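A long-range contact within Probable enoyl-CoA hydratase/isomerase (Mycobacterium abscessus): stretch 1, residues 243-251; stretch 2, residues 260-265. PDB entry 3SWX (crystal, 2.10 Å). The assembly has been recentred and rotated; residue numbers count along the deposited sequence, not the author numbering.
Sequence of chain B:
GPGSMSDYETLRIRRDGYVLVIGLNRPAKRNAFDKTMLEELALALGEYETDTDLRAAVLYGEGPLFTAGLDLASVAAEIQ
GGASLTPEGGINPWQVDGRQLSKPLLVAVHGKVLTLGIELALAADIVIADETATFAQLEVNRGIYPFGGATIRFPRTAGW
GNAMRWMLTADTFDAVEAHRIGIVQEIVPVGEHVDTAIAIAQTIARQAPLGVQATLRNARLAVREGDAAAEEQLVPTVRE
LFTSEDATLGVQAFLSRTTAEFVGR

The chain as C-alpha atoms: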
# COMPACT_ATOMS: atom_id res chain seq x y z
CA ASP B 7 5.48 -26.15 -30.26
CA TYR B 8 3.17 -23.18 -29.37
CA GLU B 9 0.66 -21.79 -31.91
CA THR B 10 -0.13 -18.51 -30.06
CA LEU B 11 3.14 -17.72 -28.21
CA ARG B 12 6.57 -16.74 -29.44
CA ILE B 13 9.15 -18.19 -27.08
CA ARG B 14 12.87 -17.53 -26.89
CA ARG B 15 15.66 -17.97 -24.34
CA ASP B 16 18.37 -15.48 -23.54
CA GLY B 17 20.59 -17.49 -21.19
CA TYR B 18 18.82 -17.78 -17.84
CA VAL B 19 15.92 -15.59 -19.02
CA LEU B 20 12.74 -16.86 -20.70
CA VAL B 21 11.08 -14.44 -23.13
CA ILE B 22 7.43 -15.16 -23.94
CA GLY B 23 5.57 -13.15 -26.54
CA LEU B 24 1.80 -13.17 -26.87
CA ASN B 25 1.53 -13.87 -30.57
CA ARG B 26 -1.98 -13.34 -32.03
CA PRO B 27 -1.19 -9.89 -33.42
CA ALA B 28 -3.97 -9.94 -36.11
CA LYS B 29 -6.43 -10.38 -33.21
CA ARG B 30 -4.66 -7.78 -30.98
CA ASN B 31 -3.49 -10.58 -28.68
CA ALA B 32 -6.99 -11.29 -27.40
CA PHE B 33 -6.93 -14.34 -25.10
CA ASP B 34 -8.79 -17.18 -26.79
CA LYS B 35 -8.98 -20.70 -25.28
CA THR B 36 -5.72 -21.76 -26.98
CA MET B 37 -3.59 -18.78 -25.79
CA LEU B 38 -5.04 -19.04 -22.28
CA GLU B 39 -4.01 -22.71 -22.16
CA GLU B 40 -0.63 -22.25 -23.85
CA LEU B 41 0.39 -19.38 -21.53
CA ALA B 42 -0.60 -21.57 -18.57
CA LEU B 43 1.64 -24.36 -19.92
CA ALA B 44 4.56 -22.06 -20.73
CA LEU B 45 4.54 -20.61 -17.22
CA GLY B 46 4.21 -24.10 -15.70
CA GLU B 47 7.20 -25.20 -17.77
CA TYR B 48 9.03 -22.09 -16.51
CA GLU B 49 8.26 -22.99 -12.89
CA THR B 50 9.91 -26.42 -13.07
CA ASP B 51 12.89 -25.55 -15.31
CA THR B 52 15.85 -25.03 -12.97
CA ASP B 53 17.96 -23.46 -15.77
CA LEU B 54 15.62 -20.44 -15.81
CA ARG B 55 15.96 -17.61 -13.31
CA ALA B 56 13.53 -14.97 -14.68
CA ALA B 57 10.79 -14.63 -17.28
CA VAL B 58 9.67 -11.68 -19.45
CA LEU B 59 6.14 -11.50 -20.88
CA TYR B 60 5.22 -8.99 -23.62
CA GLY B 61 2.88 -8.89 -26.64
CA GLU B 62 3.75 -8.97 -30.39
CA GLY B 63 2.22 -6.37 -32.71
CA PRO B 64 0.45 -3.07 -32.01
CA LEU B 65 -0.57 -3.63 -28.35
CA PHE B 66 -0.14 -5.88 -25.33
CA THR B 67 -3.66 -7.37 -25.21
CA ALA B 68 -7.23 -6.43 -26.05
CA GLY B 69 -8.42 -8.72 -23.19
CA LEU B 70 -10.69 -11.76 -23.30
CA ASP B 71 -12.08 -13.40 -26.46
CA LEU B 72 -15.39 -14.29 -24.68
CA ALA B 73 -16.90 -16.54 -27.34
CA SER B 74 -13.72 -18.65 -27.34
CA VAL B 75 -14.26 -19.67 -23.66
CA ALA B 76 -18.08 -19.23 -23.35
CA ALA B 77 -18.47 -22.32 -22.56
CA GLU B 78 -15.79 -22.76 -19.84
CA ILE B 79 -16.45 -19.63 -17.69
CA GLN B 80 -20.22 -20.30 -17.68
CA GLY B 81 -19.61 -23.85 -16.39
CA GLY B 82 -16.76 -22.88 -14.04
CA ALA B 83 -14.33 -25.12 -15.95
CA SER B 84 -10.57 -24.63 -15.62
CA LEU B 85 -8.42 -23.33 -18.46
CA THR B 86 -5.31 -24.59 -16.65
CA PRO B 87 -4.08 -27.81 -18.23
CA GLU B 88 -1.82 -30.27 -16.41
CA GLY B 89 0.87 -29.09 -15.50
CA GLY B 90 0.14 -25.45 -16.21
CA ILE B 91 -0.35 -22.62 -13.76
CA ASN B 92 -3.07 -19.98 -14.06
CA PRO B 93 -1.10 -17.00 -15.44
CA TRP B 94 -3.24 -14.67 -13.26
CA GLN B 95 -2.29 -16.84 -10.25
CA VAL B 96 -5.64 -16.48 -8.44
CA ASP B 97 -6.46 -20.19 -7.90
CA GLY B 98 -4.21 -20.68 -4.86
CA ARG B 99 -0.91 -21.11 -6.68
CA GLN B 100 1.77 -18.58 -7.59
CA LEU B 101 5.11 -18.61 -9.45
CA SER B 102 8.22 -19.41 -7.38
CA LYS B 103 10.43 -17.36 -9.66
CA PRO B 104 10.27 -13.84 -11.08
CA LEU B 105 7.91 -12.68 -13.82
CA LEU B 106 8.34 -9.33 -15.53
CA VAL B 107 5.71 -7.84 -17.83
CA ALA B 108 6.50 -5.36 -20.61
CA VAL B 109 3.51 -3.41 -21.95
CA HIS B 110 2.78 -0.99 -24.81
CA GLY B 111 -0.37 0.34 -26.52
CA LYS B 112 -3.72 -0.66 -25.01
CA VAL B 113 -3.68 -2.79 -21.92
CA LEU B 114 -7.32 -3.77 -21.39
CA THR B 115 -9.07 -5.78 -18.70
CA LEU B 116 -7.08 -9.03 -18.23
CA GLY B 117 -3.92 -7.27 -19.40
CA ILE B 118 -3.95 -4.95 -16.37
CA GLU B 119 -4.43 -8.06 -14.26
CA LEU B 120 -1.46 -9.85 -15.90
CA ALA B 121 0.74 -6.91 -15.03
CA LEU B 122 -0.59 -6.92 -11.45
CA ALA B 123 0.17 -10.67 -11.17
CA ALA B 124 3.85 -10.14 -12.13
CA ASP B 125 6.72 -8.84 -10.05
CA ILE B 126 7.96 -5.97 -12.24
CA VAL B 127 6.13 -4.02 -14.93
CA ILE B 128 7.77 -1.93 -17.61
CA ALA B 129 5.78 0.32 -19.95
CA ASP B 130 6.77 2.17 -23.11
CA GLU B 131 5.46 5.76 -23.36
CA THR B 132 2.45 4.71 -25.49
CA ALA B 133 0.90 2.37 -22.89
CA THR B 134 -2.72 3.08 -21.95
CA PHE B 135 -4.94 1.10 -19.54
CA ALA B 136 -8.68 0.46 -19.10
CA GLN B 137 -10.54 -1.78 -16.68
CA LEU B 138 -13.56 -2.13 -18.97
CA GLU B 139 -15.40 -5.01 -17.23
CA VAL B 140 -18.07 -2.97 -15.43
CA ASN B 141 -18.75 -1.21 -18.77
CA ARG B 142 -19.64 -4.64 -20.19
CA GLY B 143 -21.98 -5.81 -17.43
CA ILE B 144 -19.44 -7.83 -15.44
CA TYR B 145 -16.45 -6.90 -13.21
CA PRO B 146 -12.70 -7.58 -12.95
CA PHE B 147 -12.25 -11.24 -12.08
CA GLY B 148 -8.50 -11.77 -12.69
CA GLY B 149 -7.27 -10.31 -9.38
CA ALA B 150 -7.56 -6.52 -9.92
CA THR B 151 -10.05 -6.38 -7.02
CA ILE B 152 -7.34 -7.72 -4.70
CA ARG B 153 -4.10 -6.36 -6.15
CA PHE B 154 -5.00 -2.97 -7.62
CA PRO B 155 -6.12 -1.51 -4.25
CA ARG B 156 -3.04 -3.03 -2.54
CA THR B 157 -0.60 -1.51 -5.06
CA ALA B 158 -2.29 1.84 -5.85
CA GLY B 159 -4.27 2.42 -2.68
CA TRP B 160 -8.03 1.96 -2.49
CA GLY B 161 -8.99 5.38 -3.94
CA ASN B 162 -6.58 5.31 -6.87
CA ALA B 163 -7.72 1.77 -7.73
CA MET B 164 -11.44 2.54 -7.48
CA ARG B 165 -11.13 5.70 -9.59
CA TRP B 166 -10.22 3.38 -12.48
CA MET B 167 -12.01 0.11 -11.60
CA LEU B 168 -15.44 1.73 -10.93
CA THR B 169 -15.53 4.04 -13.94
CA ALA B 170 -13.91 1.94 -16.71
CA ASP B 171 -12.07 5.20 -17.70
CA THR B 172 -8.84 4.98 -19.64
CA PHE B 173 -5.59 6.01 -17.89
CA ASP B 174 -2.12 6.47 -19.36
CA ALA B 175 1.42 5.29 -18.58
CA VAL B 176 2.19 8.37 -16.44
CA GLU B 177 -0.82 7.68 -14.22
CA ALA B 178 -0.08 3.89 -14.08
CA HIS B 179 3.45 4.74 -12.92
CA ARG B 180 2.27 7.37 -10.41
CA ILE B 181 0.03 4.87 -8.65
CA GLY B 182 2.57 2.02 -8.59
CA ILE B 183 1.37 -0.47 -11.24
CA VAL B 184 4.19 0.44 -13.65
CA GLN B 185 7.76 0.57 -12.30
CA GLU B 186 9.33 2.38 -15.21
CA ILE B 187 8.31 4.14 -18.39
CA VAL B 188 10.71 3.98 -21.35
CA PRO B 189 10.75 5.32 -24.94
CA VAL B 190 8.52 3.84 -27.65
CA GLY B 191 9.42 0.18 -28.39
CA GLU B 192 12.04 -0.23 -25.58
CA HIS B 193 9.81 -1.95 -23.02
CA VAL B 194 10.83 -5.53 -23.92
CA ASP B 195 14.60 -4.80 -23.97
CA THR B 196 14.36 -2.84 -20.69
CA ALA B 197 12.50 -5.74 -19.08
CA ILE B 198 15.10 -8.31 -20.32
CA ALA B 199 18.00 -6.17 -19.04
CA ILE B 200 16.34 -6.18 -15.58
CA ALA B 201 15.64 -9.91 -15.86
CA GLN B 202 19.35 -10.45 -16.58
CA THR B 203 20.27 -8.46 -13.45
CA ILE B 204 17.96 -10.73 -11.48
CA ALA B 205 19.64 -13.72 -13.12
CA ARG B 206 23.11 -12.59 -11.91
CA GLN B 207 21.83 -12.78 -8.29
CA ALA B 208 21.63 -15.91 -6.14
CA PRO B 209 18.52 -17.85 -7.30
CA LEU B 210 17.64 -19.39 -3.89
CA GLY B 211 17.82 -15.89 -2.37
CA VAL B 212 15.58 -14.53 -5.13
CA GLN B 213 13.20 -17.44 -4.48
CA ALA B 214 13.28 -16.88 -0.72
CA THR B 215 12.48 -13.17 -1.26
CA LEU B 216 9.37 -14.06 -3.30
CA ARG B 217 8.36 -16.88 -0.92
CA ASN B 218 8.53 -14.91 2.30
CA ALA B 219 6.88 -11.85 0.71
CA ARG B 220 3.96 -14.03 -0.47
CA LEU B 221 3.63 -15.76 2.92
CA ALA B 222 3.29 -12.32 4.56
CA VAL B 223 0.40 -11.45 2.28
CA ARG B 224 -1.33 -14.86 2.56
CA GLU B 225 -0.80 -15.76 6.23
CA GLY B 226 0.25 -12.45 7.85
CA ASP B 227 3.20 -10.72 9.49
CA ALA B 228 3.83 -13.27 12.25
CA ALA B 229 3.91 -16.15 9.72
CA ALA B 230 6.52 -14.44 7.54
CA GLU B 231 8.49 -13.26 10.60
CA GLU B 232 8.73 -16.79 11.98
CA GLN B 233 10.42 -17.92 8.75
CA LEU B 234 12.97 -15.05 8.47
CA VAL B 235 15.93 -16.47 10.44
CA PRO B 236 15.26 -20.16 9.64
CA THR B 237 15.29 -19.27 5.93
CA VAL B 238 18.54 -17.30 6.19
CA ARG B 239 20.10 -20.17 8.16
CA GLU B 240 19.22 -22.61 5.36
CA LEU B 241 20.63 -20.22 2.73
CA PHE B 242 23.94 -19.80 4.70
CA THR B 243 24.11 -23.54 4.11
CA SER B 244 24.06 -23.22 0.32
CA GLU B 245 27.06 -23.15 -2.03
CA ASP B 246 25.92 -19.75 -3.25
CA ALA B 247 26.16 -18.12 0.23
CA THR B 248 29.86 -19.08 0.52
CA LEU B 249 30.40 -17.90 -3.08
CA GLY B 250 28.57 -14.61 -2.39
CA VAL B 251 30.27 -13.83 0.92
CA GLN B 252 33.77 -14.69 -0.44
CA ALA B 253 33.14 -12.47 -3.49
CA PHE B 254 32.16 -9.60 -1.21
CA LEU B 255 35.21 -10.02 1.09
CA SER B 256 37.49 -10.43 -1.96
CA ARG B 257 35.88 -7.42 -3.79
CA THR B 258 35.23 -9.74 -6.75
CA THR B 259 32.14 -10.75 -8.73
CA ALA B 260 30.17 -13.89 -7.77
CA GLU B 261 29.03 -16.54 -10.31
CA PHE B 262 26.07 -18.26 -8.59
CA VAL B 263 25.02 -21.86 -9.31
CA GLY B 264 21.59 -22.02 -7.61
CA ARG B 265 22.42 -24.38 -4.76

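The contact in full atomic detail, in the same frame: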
# COMPACT_ATOMS: atom_id res chain seq x y z
N THR B 243 23.75 -22.16 4.31
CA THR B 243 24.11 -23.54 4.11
C THR B 243 24.42 -23.86 2.64
O THR B 243 25.06 -24.88 2.32
CB THR B 243 22.92 -24.40 4.62
OG1 THR B 243 23.24 -24.89 5.92
CG2 THR B 243 22.53 -25.54 3.66
N SER B 244 23.96 -22.98 1.75
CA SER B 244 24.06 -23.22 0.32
C SER B 244 25.46 -22.88 -0.22
O SER B 244 26.19 -22.07 0.36
CB SER B 244 22.99 -22.40 -0.42
OG SER B 244 23.35 -21.04 -0.45
N GLU B 245 25.82 -23.50 -1.33
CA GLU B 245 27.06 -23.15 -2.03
C GLU B 245 27.13 -21.67 -2.38
O GLU B 245 28.19 -21.03 -2.30
CB GLU B 245 27.16 -23.90 -3.35
CG GLU B 245 27.44 -25.35 -3.21
CD GLU B 245 27.91 -25.92 -4.52
OE1 GLU B 245 27.30 -26.92 -4.95
OE2 GLU B 245 28.85 -25.35 -5.11
N ASP B 246 25.99 -21.13 -2.80
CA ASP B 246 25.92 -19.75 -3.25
C ASP B 246 26.21 -18.73 -2.13
O ASP B 246 26.79 -17.66 -2.41
CB ASP B 246 24.57 -19.47 -3.94
CG ASP B 246 24.51 -20.03 -5.36
OD1 ASP B 246 25.57 -20.42 -5.90
OD2 ASP B 246 23.41 -20.08 -5.94
N ALA B 247 25.83 -19.04 -0.88
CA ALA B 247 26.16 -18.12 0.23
C ALA B 247 27.69 -18.00 0.44
O ALA B 247 28.22 -16.90 0.60
CB ALA B 247 25.46 -18.54 1.50
N THR B 248 28.40 -19.12 0.40
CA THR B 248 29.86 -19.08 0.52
C THR B 248 30.47 -18.36 -0.70
O THR B 248 31.35 -17.50 -0.56
CB THR B 248 30.50 -20.49 0.76
OG1 THR B 248 30.28 -21.35 -0.37
CG2 THR B 248 29.91 -21.15 1.98
N LEU B 249 29.96 -18.65 -1.90
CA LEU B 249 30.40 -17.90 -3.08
C LEU B 249 30.14 -16.38 -2.94
O LEU B 249 31.03 -15.56 -3.21
CB LEU B 249 29.72 -18.43 -4.35
CG LEU B 249 30.23 -19.77 -4.90
CD1 LEU B 249 29.31 -20.32 -6.02
CD2 LEU B 249 31.68 -19.65 -5.39
N GLY B 250 28.94 -16.02 -2.51
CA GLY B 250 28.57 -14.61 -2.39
C GLY B 250 29.32 -13.85 -1.31
O GLY B 250 29.70 -12.70 -1.49
N VAL B 251 29.55 -14.49 -0.17
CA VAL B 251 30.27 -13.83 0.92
C VAL B 251 31.76 -13.72 0.57
O VAL B 251 32.37 -12.67 0.81
CB VAL B 251 30.03 -14.53 2.29
CG1 VAL B 251 30.97 -13.96 3.38
CG2 VAL B 251 28.57 -14.40 2.71
N ALA B 260 30.58 -12.51 -8.01
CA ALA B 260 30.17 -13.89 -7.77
C ALA B 260 29.44 -14.49 -8.98
O ALA B 260 28.65 -13.81 -9.62
CB ALA B 260 29.30 -13.98 -6.52
N GLU B 261 29.73 -15.76 -9.29
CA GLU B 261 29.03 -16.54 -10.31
C GLU B 261 28.20 -17.61 -9.59
O GLU B 261 28.72 -18.65 -9.20
CB GLU B 261 30.03 -17.23 -11.26
N PHE B 262 26.91 -17.35 -9.39
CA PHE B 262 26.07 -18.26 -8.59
C PHE B 262 25.61 -19.47 -9.38
O PHE B 262 25.39 -19.37 -10.58
CB PHE B 262 24.85 -17.52 -8.04
CG PHE B 262 25.20 -16.39 -7.10
CD1 PHE B 262 25.78 -16.66 -5.87
CD2 PHE B 262 24.96 -15.09 -7.46
CE1 PHE B 262 26.11 -15.64 -5.01
CE2 PHE B 262 25.27 -14.04 -6.59
CZ PHE B 262 25.85 -14.31 -5.37
N VAL B 263 25.46 -20.60 -8.69
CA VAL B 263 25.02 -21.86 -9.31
C VAL B 263 23.60 -22.31 -8.96
O VAL B 263 23.09 -23.25 -9.57
CB VAL B 263 25.98 -23.02 -8.97
CG1 VAL B 263 27.37 -22.72 -9.52
CG2 VAL B 263 26.04 -23.27 -7.47
N GLY B 264 22.96 -21.67 -7.98
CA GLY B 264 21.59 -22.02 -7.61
C GLY B 264 21.48 -23.22 -6.68
O GLY B 264 20.50 -23.97 -6.74
N ARG B 265 22.48 -23.41 -5.83
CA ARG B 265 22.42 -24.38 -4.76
C ARG B 265 23.40 -23.96 -3.67
O ARG B 265 23.67 -24.67 -2.69
CB ARG B 265 22.73 -25.79 -5.29
CG ARG B 265 24.01 -25.88 -6.08
CD ARG B 265 24.33 -27.29 -6.51
NE ARG B 265 25.72 -27.35 -6.96
CZ ARG B 265 26.15 -27.11 -8.20
NH1 ARG B 265 25.31 -26.79 -9.18
NH2 ARG B 265 27.43 -27.19 -8.46
OXT ARG B 265 23.98 -22.87 -3.75

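The chain ends by laying its own terminal carboxylate on the start of a helix. The first turn of any helix leaves backbone NH groups without acceptors inside the helix, and a carboxylate is well suited to supply them. Here the two oxygens of Arg265 divide the task: Glu245 N donates to Arg265 O at 2.8 Å, and Asp246 N donates to Arg265 OXT, also at 2.8 Å. The next amide is served locally, since Ser244 occupies the N-cap position and its OG accepts from Ala247 N at 3.2 Å.

The same turn of helix repays the debt with its side chains. Asp246 points toward the tail, and its carboxylate receives two successive backbone amides, Val263 N to OD1 of Asp246 at 2.8 Å and Gly264 N to OD2 of Asp246 at 2.6 Å. Asp246 therefore donates through its main chain and accepts through its side chain, binding the tail at two levels. The arrangement has a cost, for two negatively charged groups lie close together, with Asp246 OD2 3.6 Å from Arg265 OXT. Gly264 adopts positive phi (82°), where a CB would be jammed against the preceding carbonyl oxygen. Although the Arg265 side chain sets out away from the helix, its end comes nearer, and Arg265 NE forms a salt bridge with Glu245 OE1 at 2.6 Å.

Farther along the helix, polar pairing gives way to packing. The Phe262 ring presents its edge to the helix backbone, with CE1 3.4 Å from Asp246 O and 3.7 Å from Gly250 CA. The absence of a side chain at Gly250 permits this approach: an ideal CB there would sit only 3.3 Å from Phe262 CE1. Beyond it, Ala260 CB lies 4.2 Å from Gly250 CA, while Leu249 CD1 reaches within 3.6 Å of Glu261 O.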